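Side-chain contacts in core protein VP4 (Bluetongue virus, PDB 2JHP), which helps form the inner capsid of the virus and works as a multifunctional enzyme that caps viral RNA: residues A[174-177]-A[178-182]; A[327-330]-A[331-335]; A[359-363]-A[364-368]. All blocks are in the same frame, centred on the assembly; numbering follows the deposited sequence.

Interaction 1 (A[174-177]-A[178-182]); sequences PTDE and KLVSM. With SAH (S-adenosyl-L-homocysteine), chain C.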
loop_
_atom_site.group_PDB
_atom_site.type_symbol
_atom_site.label_atom_id
_atom_site.label_comp_id
_atom_site.label_asym_id
_atom_site.label_seq_id
_atom_site.Cartn_x
_atom_site.Cartn_y
_atom_site.Cartn_z
ATOM N N PRO A 174 -11.555 18.481 7.395
ATOM C CA PRO A 174 -12.346 18.976 6.255
ATOM C C PRO A 174 -12.041 18.256 4.934
ATOM O O PRO A 174 -10.929 17.752 4.764
ATOM C CB PRO A 174 -11.950 20.462 6.169
ATOM C CG PRO A 174 -10.638 20.552 6.860
ATOM C CD PRO A 174 -10.691 19.540 7.956
ATOM N N THR A 175 -13.020 18.192 4.027
ATOM C CA THR A 175 -12.815 17.620 2.679
ATOM C C THR A 175 -13.542 18.446 1.625
ATOM O O THR A 175 -13.936 19.575 1.887
ATOM C CB THR A 175 -13.344 16.168 2.530
ATOM O OG1 THR A 175 -13.977 15.731 3.737
ATOM C CG2 THR A 175 -12.213 15.223 2.131
ATOM N N ASP A 176 -13.752 17.864 0.448
ATOM C CA ASP A 176 -14.481 18.519 -0.631
ATOM C C ASP A 176 -15.927 18.838 -0.249
ATOM O O ASP A 176 -16.470 18.260 0.695
ATOM C CB ASP A 176 -14.455 17.638 -1.885
ATOM C CG ASP A 176 -13.051 17.503 -2.477
ATOM O OD1 ASP A 176 -12.419 16.429 -2.314
ATOM O OD2 ASP A 176 -12.576 18.481 -3.093
ATOM N N GLU A 177 -16.537 19.766 -0.983
ATOM C CA GLU A 177 -17.944 20.106 -0.797
ATOM C C GLU A 177 -18.842 18.872 -0.926
ATOM O O GLU A 177 -18.672 18.045 -1.831
ATOM C CB GLU A 177 -18.388 21.213 -1.767
ATOM C CG GLU A 177 -18.075 20.944 -3.237
ATOM C CD GLU A 177 -18.666 21.980 -4.183
ATOM O OE1 GLU A 177 -19.908 22.068 -4.284
ATOM O OE2 GLU A 177 -17.882 22.700 -4.838
ATOM N N LYS A 178 -19.790 18.776 0.002
ATOM C CA LYS A 178 -20.706 17.643 0.162
ATOM C C LYS A 178 -21.062 16.874 -1.113
ATOM O O LYS A 178 -20.950 15.638 -1.146
ATOM C CB LYS A 178 -21.961 18.133 0.889
ATOM C CG LYS A 178 -23.181 17.255 0.851
ATOM C CD LYS A 178 -24.395 18.094 1.292
ATOM C CE LYS A 178 -25.647 17.754 0.479
ATOM N NZ LYS A 178 -26.740 18.763 0.584
ATOM N N LEU A 179 -21.462 17.600 -2.154
ATOM C CA LEU A 179 -21.979 16.976 -3.376
ATOM C C LEU A 179 -20.938 16.389 -4.346
ATOM O O LEU A 179 -21.261 15.461 -5.095
ATOM C CB LEU A 179 -22.981 17.906 -4.086
ATOM C CG LEU A 179 -24.393 17.841 -3.470
ATOM C CD1 LEU A 179 -25.287 19.042 -3.862
ATOM C CD2 LEU A 179 -25.081 16.497 -3.788
ATOM N N VAL A 180 -19.709 16.912 -4.340
ATOM C CA VAL A 180 -18.618 16.243 -5.069
ATOM C C VAL A 180 -17.998 15.116 -4.242
ATOM O O VAL A 180 -17.510 14.124 -4.787
ATOM C CB VAL A 180 -17.528 17.216 -5.700
ATOM C CG1 VAL A 180 -17.759 18.665 -5.336
ATOM C CG2 VAL A 180 -16.102 16.774 -5.374
ATOM N N SER A 181 -18.034 15.278 -2.926
ATOM C CA SER A 181 -17.617 14.238 -2.014
ATOM C C SER A 181 -18.539 13.041 -2.164
ATOM O O SER A 181 -18.110 11.893 -2.021
ATOM C CB SER A 181 -17.654 14.750 -0.578
ATOM O OG SER A 181 -16.396 15.247 -0.200
ATOM N N MET A 182 -19.809 13.317 -2.456
ATOM C CA MET A 182 -20.791 12.251 -2.661
ATOM C C MET A 182 -20.319 11.323 -3.786
ATOM O O MET A 182 -20.116 10.132 -3.554
ATOM C CB MET A 182 -22.176 12.827 -2.948
ATOM C CG MET A 182 -23.275 11.834 -2.968
ATOM S SD MET A 182 -24.447 12.420 -4.168
ATOM C CE MET A 182 -25.899 11.565 -3.652
HETATM N N SAH C . -27.393 17.537 -7.724
HETATM C CA SAH C . -27.488 19.031 -7.682
HETATM C CB SAH C . -28.313 19.530 -6.492
HETATM C CG SAH C . -29.767 19.068 -6.515
HETATM S SD SAH C . -30.887 20.448 -6.829
HETATM C C SAH C . -26.096 19.654 -7.678
HETATM O O SAH C . -25.120 19.030 -7.258
HETATM O OXT SAH C . -25.918 20.794 -8.109
HETATM C "C5'" SAH C . -32.333 19.396 -7.057
HETATM C "C4'" SAH C . -32.729 19.399 -8.522
HETATM O "O4'" SAH C . -33.666 18.388 -8.787
HETATM C "C3'" SAH C . -33.383 20.697 -8.966
HETATM O "O3'" SAH C . -32.448 21.396 -9.746
HETATM C "C2'" SAH C . -34.594 20.276 -9.784
HETATM O "O2'" SAH C . -34.569 20.851 -11.068
HETATM C "C1'" SAH C . -34.405 18.781 -9.921
HETATM N N9 SAH C . -35.626 17.964 -9.988
HETATM C C8 SAH C . -36.805 18.119 -9.307
HETATM N N7 SAH C . -37.632 17.107 -9.662
HETATM C C5 SAH C . -36.994 16.308 -10.543
HETATM C C6 SAH C . -37.365 15.147 -11.215
HETATM N N6 SAH C . -38.572 14.623 -11.030
HETATM N N1 SAH C . -36.470 14.543 -12.081
HETATM C C2 SAH C . -35.219 15.084 -12.275
HETATM N N3 SAH C . -34.857 16.234 -11.599
HETATM C C4 SAH C . -35.729 16.835 -10.752
#
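The hydroxyl of Ser-181 reaches back five residues to the main chain of Asp-176, and it arrives from an uncommon direction. OG donates to Asp-176 O at 3.1 Å, where the C=O bond and the donor make an angle of only 103° and the hydroxyl stands well above the carbonyl plane. This side-chain bond ties the incoming loop to the first turn of the helix, where Glu-177 O serves as the next acceptor. Ser-181 N meets Glu-177 O at 3.0 Å in a nearly straight bond (169°), while Val-180 N adds a weak one to the same oxygen. With CG set between its backbone N and carbonyl carbon (chi1 52°), Glu-177 runs extended across Val-180 at about a right angle; the approach of Glu-177 CG to Val-180 CG1 is doubtfully short. The carboxylate beyond is held by a salt bridge to Arg-202. Asp-176 lays CB against Ser-181 OG at 3.5 Å and against Val-180 CG2 at 4.0 Å, and its carboxylate is shared between Arg-210 and Lys-383, the latter a residue of a guanine pocket. On another side of the turn, Leu-179 brings CD1 to 3.4 Å from the carboxylate O of S-adenosyl-L-homocysteine, a van der Waals contact consistent with Leu-179 lining the amino-acid end of the pocket. Helix 178-186 leads into strand 192-196 of the Rossmann-like methyltransferase sheet; Val-180 touches helix 202-210, Thr-175 touches helix 380-391, and Lys-178, Leu-179 and Met-182 rest on Arg-337 of strand 335-341.

Interaction 2 (A[327-330]-A[331-335]); sequences PGAD and ADMYE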
loop_
_atom_site.group_PDB
_atom_site.type_symbol
_atom_site.label_atom_id
_atom_site.label_comp_id
_atom_site.label_asym_id
_atom_site.label_seq_id
_atom_site.Cartn_x
_atom_site.Cartn_y
_atom_site.Cartn_z
ATOM N N PRO A 327 -20.064 13.279 4.199
ATOM C CA PRO A 327 -18.829 14.047 4.327
ATOM C C PRO A 327 -19.009 15.438 3.727
ATOM O O PRO A 327 -19.610 15.570 2.660
ATOM C CB PRO A 327 -17.816 13.242 3.500
ATOM C CG PRO A 327 -18.412 11.917 3.315
ATOM C CD PRO A 327 -19.886 12.067 3.382
ATOM N N GLY A 328 -18.501 16.459 4.421
ATOM C CA GLY A 328 -18.535 17.841 3.937
ATOM C C GLY A 328 -19.865 18.557 4.116
ATOM O O GLY A 328 -20.024 19.699 3.671
ATOM N N ALA A 329 -20.816 17.893 4.765
ATOM C CA ALA A 329 -22.128 18.472 5.017
ATOM C C ALA A 329 -22.104 19.327 6.282
ATOM O O ALA A 329 -21.310 19.079 7.190
ATOM C CB ALA A 329 -23.184 17.376 5.124
ATOM N N ASP A 330 -22.978 20.330 6.329
ATOM C CA ASP A 330 -23.062 21.251 7.467
ATOM C C ASP A 330 -23.580 20.577 8.732
ATOM O O ASP A 330 -24.328 19.599 8.662
ATOM C CB ASP A 330 -23.927 22.464 7.117
ATOM C CG ASP A 330 -23.131 23.572 6.443
ATOM O OD1 ASP A 330 -22.181 23.257 5.689
ATOM O OD2 ASP A 330 -23.450 24.764 6.675
ATOM N N ALA A 331 -23.165 21.108 9.881
ATOM C CA ALA A 331 -23.538 20.572 11.195
ATOM C C ALA A 331 -25.050 20.497 11.420
ATOM O O ALA A 331 -25.532 19.593 12.098
ATOM C CB ALA A 331 -22.880 21.387 12.296
ATOM N N ASP A 332 -25.783 21.450 10.844
ATOM C CA ASP A 332 -27.243 21.513 10.971
ATOM C C ASP A 332 -28.007 20.803 9.845
ATOM O O ASP A 332 -29.238 20.736 9.875
ATOM C CB ASP A 332 -27.731 22.965 11.113
ATOM C CG ASP A 332 -27.193 23.906 10.031
ATOM O OD1 ASP A 332 -26.585 23.473 9.050
ATOM O OD2 ASP A 332 -27.385 25.124 10.160
ATOM N N MET A 333 -27.271 20.279 8.870
ATOM C CA MET A 333 -27.852 19.608 7.712
ATOM C C MET A 333 -28.389 18.214 8.078
ATOM O O MET A 333 -27.632 17.239 8.162
ATOM C CB MET A 333 -26.797 19.536 6.589
ATOM C CG MET A 333 -27.130 18.677 5.365
ATOM S SD MET A 333 -28.480 19.263 4.328
ATOM C CE MET A 333 -28.174 21.033 4.214
ATOM N N TYR A 334 -29.699 18.125 8.296
ATOM C CA TYR A 334 -30.321 16.851 8.682
ATOM C C TYR A 334 -30.739 16.014 7.495
ATOM O O TYR A 334 -31.922 15.753 7.263
ATOM C CB TYR A 334 -31.473 17.065 9.653
ATOM C CG TYR A 334 -30.979 17.375 11.033
ATOM C CD1 TYR A 334 -30.945 18.687 11.495
ATOM C CD2 TYR A 334 -30.517 16.360 11.867
ATOM C CE1 TYR A 334 -30.480 18.986 12.760
ATOM C CE2 TYR A 334 -30.043 16.641 13.129
ATOM C CZ TYR A 334 -30.035 17.956 13.576
ATOM O OH TYR A 334 -29.580 18.248 14.834
ATOM N N GLU A 335 -29.725 15.582 6.767
ATOM C CA GLU A 335 -29.874 14.816 5.545
ATOM C C GLU A 335 -28.771 13.768 5.510
ATOM O O GLU A 335 -27.607 14.052 5.819
ATOM C CB GLU A 335 -29.758 15.758 4.355
ATOM C CG GLU A 335 -29.969 15.135 3.012
ATOM C CD GLU A 335 -29.882 16.168 1.910
ATOM O OE1 GLU A 335 -30.820 16.988 1.800
ATOM O OE2 GLU A 335 -28.876 16.166 1.158
#
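Ala-329 and Met-333 face each other across a tight turn, CB of the alanine lying 4.2 Å from CG of the methionine. Between them the chain reverses as a type I beta turn from Asp-330 to Met-333, closed by Met-333 N donating to Asp-330 O at 3.0 Å. Met-333 CB sits 3.2 Å from that same oxygen. Because CG of Met-333 stands opposite its backbone N (chi1 171°), the chain starts out beside Ala-329 before bending twice and carrying the sulfur away. At the exposed surface of the turn, Asp-330 and Asp-332 run side by side in the same direction, their carboxylate planes only 21° apart. Asp-332 OD1 comes within 3.4 Å of Asp-330 CB, whereas the nearest carboxylate oxygens, Asp-330 OD2 and Asp-332 OD1, keep 4.1 Å apart; such a pair of like charges probably gains from solvent around it. Further out, a backbone hydrogen bond joins Ala-329 to Gly-375, and Asp-330 O also takes a weak hydrogen bond from His-374. An inverse gamma turn centred on Tyr-334 follows, with the phenol hydrogen-bonded to Glu-371 and Glu-335 in a salt bridge with Lys-306. The turn belongs to the loop linking strands 322-324 and 335-341, antiparallel neighbours at one end of a sheet with the 3-2-1-4-5-7-6 strand order of class I methyltransferases.

Interaction 3 (A[359-363]-A[364-368]); sequences TKVVS and RDVRK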
loop_
_atom_site.group_PDB
_atom_site.type_symbol
_atom_site.label_atom_id
_atom_site.label_comp_id
_atom_site.label_asym_id
_atom_site.label_seq_id
_atom_site.Cartn_x
_atom_site.Cartn_y
_atom_site.Cartn_z
ATOM N N THR A 359 -37.043 -0.847 5.734
ATOM C CA THR A 359 -36.355 -0.611 6.995
ATOM C C THR A 359 -37.129 0.386 7.857
ATOM O O THR A 359 -37.619 1.407 7.362
ATOM C CB THR A 359 -34.917 -0.070 6.751
ATOM O OG1 THR A 359 -34.246 -0.877 5.774
ATOM C CG2 THR A 359 -34.106 -0.076 8.034
ATOM N N LYS A 360 -37.237 0.075 9.144
ATOM C CA LYS A 360 -37.784 1.010 10.120
ATOM C C LYS A 360 -36.645 1.891 10.593
ATOM O O LYS A 360 -35.532 1.407 10.801
ATOM C CB LYS A 360 -38.408 0.271 11.310
ATOM C CG LYS A 360 -39.244 1.158 12.232
ATOM C CD LYS A 360 -39.758 0.405 13.454
ATOM C CE LYS A 360 -38.785 0.480 14.633
ATOM N NZ LYS A 360 -39.480 0.264 15.945
ATOM N N VAL A 361 -36.923 3.180 10.761
ATOM C CA VAL A 361 -35.913 4.128 11.233
ATOM C C VAL A 361 -36.454 5.080 12.307
ATOM O O VAL A 361 -37.486 5.731 12.119
ATOM C CB VAL A 361 -35.213 4.880 10.045
ATOM C CG1 VAL A 361 -36.144 5.026 8.851
ATOM C CG2 VAL A 361 -34.655 6.227 10.476
ATOM N N VAL A 362 -35.760 5.127 13.444
ATOM C CA VAL A 362 -36.094 6.063 14.515
ATOM C C VAL A 362 -35.347 7.367 14.280
ATOM O O VAL A 362 -34.116 7.406 14.337
ATOM C CB VAL A 362 -35.752 5.534 15.938
ATOM C CG1 VAL A 362 -36.688 6.170 16.973
ATOM C CG2 VAL A 362 -35.850 4.005 16.024
ATOM N N SER A 363 -36.109 8.424 14.011
ATOM C CA SER A 363 -35.569 9.759 13.767
ATOM C C SER A 363 -34.448 10.131 14.729
ATOM O O SER A 363 -33.385 10.568 14.297
ATOM C CB SER A 363 -36.685 10.802 13.833
ATOM O OG SER A 363 -37.663 10.548 12.843
ATOM N N ARG A 364 -34.695 9.926 16.021
ATOM C CA ARG A 364 -33.767 10.267 17.103
ATOM C C ARG A 364 -32.336 9.729 16.926
ATOM O O ARG A 364 -31.367 10.433 17.234
ATOM C CB ARG A 364 -34.347 9.778 18.431
ATOM C CG ARG A 364 -33.346 9.689 19.576
ATOM C CD ARG A 364 -33.826 8.741 20.686
ATOM N NE ARG A 364 -35.028 9.226 21.363
ATOM C CZ ARG A 364 -36.270 8.814 21.112
ATOM N NH1 ARG A 364 -36.511 7.884 20.190
ATOM N NH2 ARG A 364 -37.282 9.335 21.805
ATOM N N ASP A 365 -32.206 8.490 16.452
ATOM C CA ASP A 365 -30.900 7.852 16.319
ATOM C C ASP A 365 -30.241 8.271 15.011
ATOM O O ASP A 365 -29.007 8.268 14.866
ATOM C CB ASP A 365 -31.049 6.335 16.381
ATOM C CG ASP A 365 -31.590 5.863 17.711
ATOM O OD1 ASP A 365 -30.912 6.064 18.744
ATOM O OD2 ASP A 365 -32.697 5.289 17.718
ATOM N N VAL A 366 -31.093 8.627 14.060
ATOM C CA VAL A 366 -30.668 9.151 12.782
ATOM C C VAL A 366 -30.405 10.665 12.919
ATOM O O VAL A 366 -29.722 11.275 12.101
ATOM C CB VAL A 366 -31.701 8.735 11.694
ATOM C CG1 VAL A 366 -32.189 9.909 10.883
ATOM C CG2 VAL A 366 -31.115 7.632 10.793
ATOM N N ARG A 367 -30.923 11.243 13.997
ATOM C CA ARG A 367 -30.684 12.641 14.352
ATOM C C ARG A 367 -29.311 12.778 15.012
ATOM O O ARG A 367 -28.588 13.741 14.754
ATOM C CB ARG A 367 -31.789 13.129 15.290
ATOM C CG ARG A 367 -32.024 14.625 15.324
ATOM C CD ARG A 367 -33.520 14.934 15.208
ATOM N NE ARG A 367 -33.965 14.775 13.819
ATOM C CZ ARG A 367 -35.237 14.758 13.418
ATOM N NH1 ARG A 367 -36.242 14.876 14.295
ATOM N NH2 ARG A 367 -35.506 14.614 12.125
ATOM N N LYS A 368 -28.962 11.801 15.853
ATOM C CA LYS A 368 -27.651 11.747 16.499
ATOM C C LYS A 368 -26.521 11.651 15.489
ATOM O O LYS A 368 -25.489 12.304 15.651
ATOM C CB LYS A 368 -27.549 10.565 17.469
ATOM C CG LYS A 368 -27.425 10.952 18.943
ATOM C CD LYS A 368 -26.004 11.398 19.335
ATOM C CE LYS A 368 -26.005 12.145 20.671
ATOM N NZ LYS A 368 -24.650 12.600 21.082
#
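Strand 359-362 runs directly into helix 364-368, their axes passing 6.9 Å apart at 69°. Val-362, at the N-cap position, gives its carbonyl oxygen to two amides at once: Val-366 N donates to Val-362 O at 3.3 Å, and Asp-365 N to the same oxygen at 3.0 Å. Ser-363 O then receives a weak hydrogen bond from Arg-367 N. On the buried side of the junction, Val-361 and Val-366 meet methyl to methyl, CG2 to CG2 at 3.8 Å. Val-362 instead lies alongside the polar residues of the first turn. Its CG1, opposite the backbone N (chi1 -152°), touches NH1 of Arg-364 at 3.6 Å, near the guanidinium plane and at its edge, while Asp-365 turns OD2 to within 3.5 Å of Val-362 CB. The strand entering this corner pairs antiparallel with strand 315-320, Val-361 being hydrogen-bonded through its backbone to Tyr-316. The N-cap residue is a valine, whose side chain has no polar atom to cap the first-turn amides; the helix is engaged through its carbonyl oxygen. Ser-363 CB lies over one face of the Arg-367 guanidinium, displaced from the centre of the group and 4.1 Å from NH1. The serine hydroxyl is hydrogen-bonded to Lys-313 O, and Arg-367 NH2 to Pro-310 O, which helps fix the guanidinium beside the loop before strand 315-320.

Overall arrangement
The three local contacts form a chain of neighbours leading outward from the cofactor site. Interactions 1 and 2 have centres 11 Å apart and touch: Lys-178 CB packs at 3.7 Å from Gly-328 O, and Lys-178 NZ forms a long, weak ion pair with Glu-335 OE2 at 3.4 Å. Lys-178 and Glu-335, with Asp-265 and Lys-306, probably correspond to the K-D-K-E set of RNA 2'-O-methyltransferases. Interaction 3 lies 16 Å from interaction 2, centre to centre, joined by Tyr-334 CE2 against Arg-367 CG at 3.6 Å. Interactions 1 and 3 do not touch, their nearest atoms being about 14 Å apart. Interaction 1 contacts S-adenosyl-L-homocysteine directly, and its Ser-181 side chain is about 7 Å from a bound guanine; the Met-333 side chain is about 11 Å from S-adenosyl-L-homocysteine.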